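Local coordinates for octenoyl-coa reductase/carboxylase (Streptomyces sp., PDB 4A0S), which catalyses the NADPH-dependent reductive carboxylation of 2-octenoyl-CoA, supplying an extender unit for cinnabaramide polyketide biosynthesis, at the NADP nicotinamide-adenine-dinucleotide phosphate site. Residues are numbered along the deposited sequence; one frame, centred on the assembly and turned at random.

The NADP nicotinamide-adenine-dinucleotide phosphate site. Residues 76, 80, 201-202, 205, 228, 230-233, 253, 257, 313-314, 335-336, 338-339, 361-362, 400, 403, 405, 407. With NAP (NADP nicotinamide-adenine-dinucleotide phosphate), chain B.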
loop_
_atom_site.group_PDB
_atom_site.type_symbol
_atom_site.label_atom_id
_atom_site.label_comp_id
_atom_site.label_asym_id
_atom_site.label_seq_id
_atom_site.Cartn_x
_atom_site.Cartn_y
_atom_site.Cartn_z
ATOM N N TYR A 76 -20.716 21.133 -8.505
ATOM C CA TYR A 76 -21.965 20.474 -8.630
ATOM C C TYR A 76 -22.678 20.473 -7.294
ATOM O O TYR A 76 -23.887 20.558 -7.264
ATOM C CB TYR A 76 -21.866 19.096 -9.289
ATOM C CG TYR A 76 -23.070 18.880 -10.162
ATOM C CD1 TYR A 76 -24.313 18.633 -9.590
ATOM C CD2 TYR A 76 -22.993 18.988 -11.544
ATOM C CE1 TYR A 76 -25.452 18.465 -10.360
ATOM C CE2 TYR A 76 -24.145 18.820 -12.339
ATOM C CZ TYR A 76 -25.375 18.564 -11.726
ATOM O OH TYR A 76 -26.532 18.358 -12.459
ATOM N N TRP A 80 -26.488 20.794 -6.316
ATOM C CA TRP A 80 -27.228 19.890 -5.437
ATOM C C TRP A 80 -27.864 20.684 -4.297
ATOM O O TRP A 80 -29.036 20.490 -4.003
ATOM C CB TRP A 80 -26.333 18.805 -4.826
ATOM C CG TRP A 80 -25.722 17.843 -5.783
ATOM C CD1 TRP A 80 -24.401 17.499 -5.857
ATOM C CD2 TRP A 80 -26.387 17.110 -6.811
ATOM N NE1 TRP A 80 -24.207 16.582 -6.859
ATOM C CE2 TRP A 80 -25.404 16.333 -7.468
ATOM C CE3 TRP A 80 -27.714 17.042 -7.251
ATOM C CZ2 TRP A 80 -25.710 15.480 -8.537
ATOM C CZ3 TRP A 80 -28.026 16.198 -8.310
ATOM C CH2 TRP A 80 -27.025 15.422 -8.941
ATOM N N LEU A 201 -11.622 22.303 -5.282
ATOM C CA LEU A 201 -12.551 21.210 -5.028
ATOM C C LEU A 201 -12.411 20.111 -6.074
ATOM O O LEU A 201 -12.113 18.974 -5.736
ATOM C CB LEU A 201 -13.979 21.714 -4.944
ATOM C CG LEU A 201 -14.999 20.644 -4.574
ATOM C CD1 LEU A 201 -16.160 21.286 -3.835
ATOM C CD2 LEU A 201 -15.471 19.992 -5.805
ATOM N N CYS A 202 -12.602 20.459 -7.341
ATOM C CA CYS A 202 -12.565 19.455 -8.409
ATOM C C CYS A 202 -11.178 18.875 -8.621
ATOM O O CYS A 202 -11.020 17.661 -8.805
ATOM C CB CYS A 202 -13.092 20.049 -9.706
ATOM S SG CYS A 202 -14.863 20.183 -9.676
ATOM N N THR A 205 -10.177 16.775 -5.670
ATOM C CA THR A 205 -10.964 15.555 -5.692
ATOM C C THR A 205 -10.459 14.581 -6.753
ATOM O O THR A 205 -10.337 13.387 -6.491
ATOM C CB THR A 205 -12.449 15.858 -5.935
ATOM O OG1 THR A 205 -12.962 16.553 -4.798
ATOM C CG2 THR A 205 -13.237 14.579 -6.109
ATOM N N GLY A 228 -17.720 11.676 -17.949
ATOM C CA GLY A 228 -18.076 13.088 -17.826
ATOM C C GLY A 228 -16.831 13.943 -17.889
ATOM O O GLY A 228 -16.634 14.839 -17.058
ATOM N N SER A 230 -15.375 16.275 -19.692
ATOM C CA SER A 230 -15.215 17.698 -20.007
ATOM C C SER A 230 -15.630 18.606 -18.858
ATOM O O SER A 230 -15.376 19.825 -18.894
ATOM C CB SER A 230 -16.025 18.069 -21.258
ATOM O OG SER A 230 -17.408 17.971 -20.978
ATOM N N GLY A 231 -16.257 18.018 -17.838
ATOM C CA GLY A 231 -16.710 18.791 -16.672
ATOM C C GLY A 231 -15.596 19.152 -15.706
ATOM O O GLY A 231 -14.424 19.007 -16.030
ATOM N N GLY A 232 -15.979 19.633 -14.520
ATOM C CA GLY A 232 -15.035 20.102 -13.520
ATOM C C GLY A 232 -14.061 19.015 -13.092
ATOM O O GLY A 232 -12.853 19.195 -13.159
ATOM N N LEU A 233 -14.579 17.868 -12.686
ATOM C CA LEU A 233 -13.713 16.766 -12.306
ATOM C C LEU A 233 -12.889 16.231 -13.456
ATOM O O LEU A 233 -11.673 16.038 -13.315
ATOM C CB LEU A 233 -14.525 15.609 -11.754
ATOM C CG LEU A 233 -15.099 15.780 -10.364
ATOM C CD1 LEU A 233 -15.981 14.572 -10.111
ATOM C CD2 LEU A 233 -13.962 15.920 -9.325
ATOM N N SER A 253 -20.387 13.327 -23.928
ATOM C CA SER A 253 -21.682 13.087 -24.559
ATOM C C SER A 253 -21.911 13.967 -25.775
ATOM O O SER A 253 -22.931 13.829 -26.439
ATOM C CB SER A 253 -22.818 13.247 -23.546
ATOM O OG SER A 253 -22.918 14.589 -23.124
ATOM N N LYS A 257 -18.130 18.928 -25.923
ATOM C CA LYS A 257 -17.434 18.365 -24.787
ATOM C C LYS A 257 -16.175 17.631 -25.238
ATOM O O LYS A 257 -15.141 17.714 -24.579
ATOM C CB LYS A 257 -18.375 17.479 -23.985
ATOM C CG LYS A 257 -19.394 18.299 -23.203
ATOM C CD LYS A 257 -20.485 17.453 -22.623
ATOM C CE LYS A 257 -21.319 18.278 -21.667
ATOM N NZ LYS A 257 -22.469 17.502 -21.170
ATOM N N HIS A 313 -18.136 9.208 -11.596
ATOM C CA HIS A 313 -18.848 10.237 -10.851
ATOM C C HIS A 313 -20.192 10.461 -11.526
ATOM O O HIS A 313 -21.088 11.055 -10.956
ATOM C CB HIS A 313 -18.063 11.532 -10.831
ATOM C CG HIS A 313 -17.679 12.012 -12.189
ATOM N ND1 HIS A 313 -18.469 12.867 -12.929
ATOM C CD2 HIS A 313 -16.578 11.770 -12.939
ATOM C CE1 HIS A 313 -17.867 13.131 -14.076
ATOM N NE2 HIS A 313 -16.721 12.475 -14.105
ATOM N N THR A 314 -20.301 9.961 -12.753
ATOM C CA THR A 314 -21.511 10.099 -13.545
ATOM C C THR A 314 -22.617 9.254 -12.964
ATOM O O THR A 314 -23.777 9.587 -13.129
ATOM C CB THR A 314 -21.280 9.709 -15.002
ATOM O OG1 THR A 314 -20.259 8.704 -15.075
ATOM C CG2 THR A 314 -20.844 10.927 -15.788
ATOM N N CYS A 335 -16.499 9.282 -7.005
ATOM C CA CYS A 335 -16.719 10.345 -6.025
ATOM C C CYS A 335 -18.087 10.959 -6.179
ATOM O O CYS A 335 -18.375 12.022 -5.619
ATOM C CB CYS A 335 -15.678 11.447 -6.203
ATOM S SG CYS A 335 -15.830 12.355 -7.763
ATOM N N GLY A 336 -18.956 10.289 -6.920
ATOM C CA GLY A 336 -20.231 10.911 -7.200
ATOM C C GLY A 336 -21.133 10.003 -7.976
ATOM O O GLY A 336 -20.745 8.912 -8.373
ATOM N N SER A 338 -23.897 11.529 -10.392
ATOM C CA SER A 338 -24.759 12.598 -10.927
ATOM C C SER A 338 -26.047 12.035 -11.510
ATOM O O SER A 338 -27.102 12.629 -11.356
ATOM C CB SER A 338 -24.049 13.376 -12.014
ATOM O OG SER A 338 -22.831 13.889 -11.539
ATOM N N SER A 339 -25.949 10.875 -12.162
ATOM C CA SER A 339 -27.101 10.278 -12.834
ATOM C C SER A 339 -27.967 9.486 -11.870
ATOM O O SER A 339 -28.970 8.944 -12.264
ATOM C CB SER A 339 -26.644 9.368 -13.977
ATOM O OG SER A 339 -25.974 8.249 -13.462
ATOM N N HIS A 361 -13.726 10.960 -1.859
ATOM C CA HIS A 361 -14.477 12.131 -1.505
ATOM C C HIS A 361 -13.479 13.215 -1.216
ATOM O O HIS A 361 -12.523 12.980 -0.496
ATOM C CB HIS A 361 -15.317 11.857 -0.258
ATOM C CG HIS A 361 -16.287 12.946 0.069
ATOM N ND1 HIS A 361 -17.141 13.484 -0.868
ATOM C CD2 HIS A 361 -16.574 13.560 1.241
ATOM C CE1 HIS A 361 -17.907 14.393 -0.287
ATOM N NE2 HIS A 361 -17.586 14.452 0.992
ATOM N N GLY A 362 -13.694 14.378 -1.822
ATOM C CA GLY A 362 -12.823 15.524 -1.659
ATOM C C GLY A 362 -11.358 15.162 -1.727
ATOM O O GLY A 362 -10.927 14.332 -2.543
ATOM N N VAL A 400 -24.211 25.203 -14.903
ATOM C CA VAL A 400 -23.695 23.906 -14.482
ATOM C C VAL A 400 -24.813 22.891 -14.305
ATOM O O VAL A 400 -24.695 21.760 -14.746
ATOM C CB VAL A 400 -22.854 24.012 -13.191
ATOM C CG1 VAL A 400 -22.485 22.599 -12.657
ATOM C CG2 VAL A 400 -21.611 24.830 -13.471
ATOM N N SER A 403 -25.796 21.595 -17.548
ATOM C CA SER A 403 -24.667 20.978 -18.227
ATOM C C SER A 403 -24.275 21.749 -19.489
ATOM O O SER A 403 -23.898 21.158 -20.502
ATOM C CB SER A 403 -24.948 19.490 -18.497
ATOM O OG SER A 403 -23.847 18.838 -19.126
ATOM N N GLN A 405 -21.842 23.987 -19.468
ATOM C CA GLN A 405 -20.445 24.330 -19.329
ATOM C C GLN A 405 -19.518 23.153 -19.630
ATOM O O GLN A 405 -19.921 22.006 -19.609
ATOM C CB GLN A 405 -20.189 24.803 -17.903
ATOM C CG GLN A 405 -19.739 23.726 -16.930
ATOM C CD GLN A 405 -20.809 22.695 -16.582
ATOM O OE1 GLN A 405 -21.932 22.727 -17.085
ATOM N NE2 GLN A 405 -20.453 21.777 -15.701
ATOM N N GLY A 407 -15.480 22.214 -18.156
ATOM C CA GLY A 407 -14.556 22.662 -17.155
ATOM C C GLY A 407 -15.286 23.319 -16.012
ATOM O O GLY A 407 -16.282 22.798 -15.511
HETATM P PA NAP B . -19.710 18.975 -13.937
HETATM O O1A NAP B . -18.610 20.089 -14.110
HETATM O O2A NAP B . -21.118 19.362 -14.277
HETATM O O5B NAP B . -19.280 17.816 -14.853
HETATM C C5B NAP B . -20.035 16.624 -14.772
HETATM C C4B NAP B . -19.876 15.920 -16.110
HETATM O O4B NAP B . -20.609 14.693 -15.987
HETATM C C3B NAP B . -20.490 16.705 -17.288
HETATM O O3B NAP B . -19.402 17.085 -18.107
HETATM C C2B NAP B . -21.273 15.663 -18.072
HETATM O O2B NAP B . -20.461 14.993 -19.034
HETATM C C1B NAP B . -21.667 14.661 -17.047
HETATM N N9A NAP B . -22.934 15.117 -16.421
HETATM C C8A NAP B . -23.372 16.367 -16.196
HETATM N N7A NAP B . -24.555 16.340 -15.570
HETATM C C5A NAP B . -24.850 15.059 -15.407
HETATM C C6A NAP B . -25.937 14.424 -14.859
HETATM N N6A NAP B . -26.926 15.142 -14.329
HETATM N N1A NAP B . -25.946 13.100 -14.843
HETATM C C2A NAP B . -24.936 12.389 -15.338
HETATM N N3A NAP B . -23.888 12.955 -15.896
HETATM C C4A NAP B . -23.832 14.290 -15.932
HETATM O O3 NAP B . -19.692 18.398 -12.443
HETATM P PN NAP B . -18.353 17.923 -11.692
HETATM O O1N NAP B . -17.934 19.219 -10.914
HETATM O O2N NAP B . -17.340 17.264 -12.592
HETATM O O5D NAP B . -19.040 16.913 -10.666
HETATM C C5D NAP B . -19.516 15.698 -11.238
HETATM C C4D NAP B . -20.077 14.913 -10.087
HETATM O O4D NAP B . -18.973 14.742 -9.131
HETATM C C3D NAP B . -21.169 15.658 -9.319
HETATM O O3D NAP B . -22.111 14.616 -8.994
HETATM C C2D NAP B . -20.468 16.178 -8.082
HETATM O O2D NAP B . -21.382 16.318 -6.969
HETATM C C1D NAP B . -19.565 14.988 -7.823
HETATM N N1N NAP B . -18.391 15.505 -7.160
HETATM C C2N NAP B . -17.984 14.849 -6.017
HETATM C C3N NAP B . -16.866 15.347 -5.410
HETATM C C7N NAP B . -16.439 14.652 -4.177
HETATM O O7N NAP B . -16.990 13.617 -3.786
HETATM N N7N NAP B . -15.476 15.278 -3.558
HETATM C C4N NAP B . -16.165 16.451 -5.906
HETATM C C5N NAP B . -16.555 17.109 -7.059
HETATM C C6N NAP B . -17.684 16.620 -7.698
HETATM P P2B NAP B . -21.270 14.192 -20.172
HETATM O O1X NAP B . -20.019 14.049 -21.206
HETATM O O2X NAP B . -21.727 12.742 -19.638
HETATM O O3X NAP B . -22.353 15.179 -20.536
HETATM O O HOH W 1 -18.164 19.956 -8.467
HETATM O O HOH W 2 -19.629 10.737 -19.873
HETATM O O HOH W 3 -16.328 16.087 -14.841
#
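Tyr76 lies along the middle of the NADP. Tyr76 CB packs on the nicotinamide ribose, 3.5 Å from NAP C2D. The ring runs on past the diphosphate, with O2A in plane at its edge. CD1 of the same ring sits over a face of Trp80, offset toward the rim. Trp80 turns its indole edge to the ribose, and Trp80 NE1 donates in the ring plane to the 2'-hydroxyl NAP O2D at 2.8 Å. Ser338 does two jobs: OG bonds the neighbouring hydroxyl O3D, and Ser338 CB rests on the adenine face, 3.5 Å from the centroid of the six-membered NAP ring. The Rossmann glycine loop (Gly228 to Gly232) leads into helix 232-243. Two amides at that helix start grip the diphosphate: Gly232 N binds O1A (167° at H) and Leu233 N binds O2N. The helix end would probably steady the negative charge. Gln405, bent at chi2 (-69°), brings Gln405 NE2 to NAP O2A at 2.9 Å, with O2A in its amide plane. The 2'-phosphate, the mark of NADP over NAD, is held by Ser253 and Lys257. Ser253 OG and Lys257 NZ both donate to O3X, and the lysine adds a salt bridge. Lys257 reaches it with a chain extended beyond CG, and Ser403 OG accepts a second bond from Lys257 NZ at 2.8 Å. An alanine at Lys257 would remove both contacts and would probably weaken the hold on the 2'-phosphate. At the other end, Leu201 CD2 and Leu233 CD2 pack against nicotinamide C5N. As modelled, His361 ND1 donates to carboxamide O7N, nearly in its ring plane. However, Cys335 O lies 2.8 Å from NAP O7N, two acceptors together, and Gly362 N lies 2.6 Å from NAP N7N, two donors. The carboxamide may therefore be turned over in the model. Beside it, Thr205 OG1, anti to its own carbonyl carbon (chi1 -67°), donates to Leu201 O at 2.7 Å.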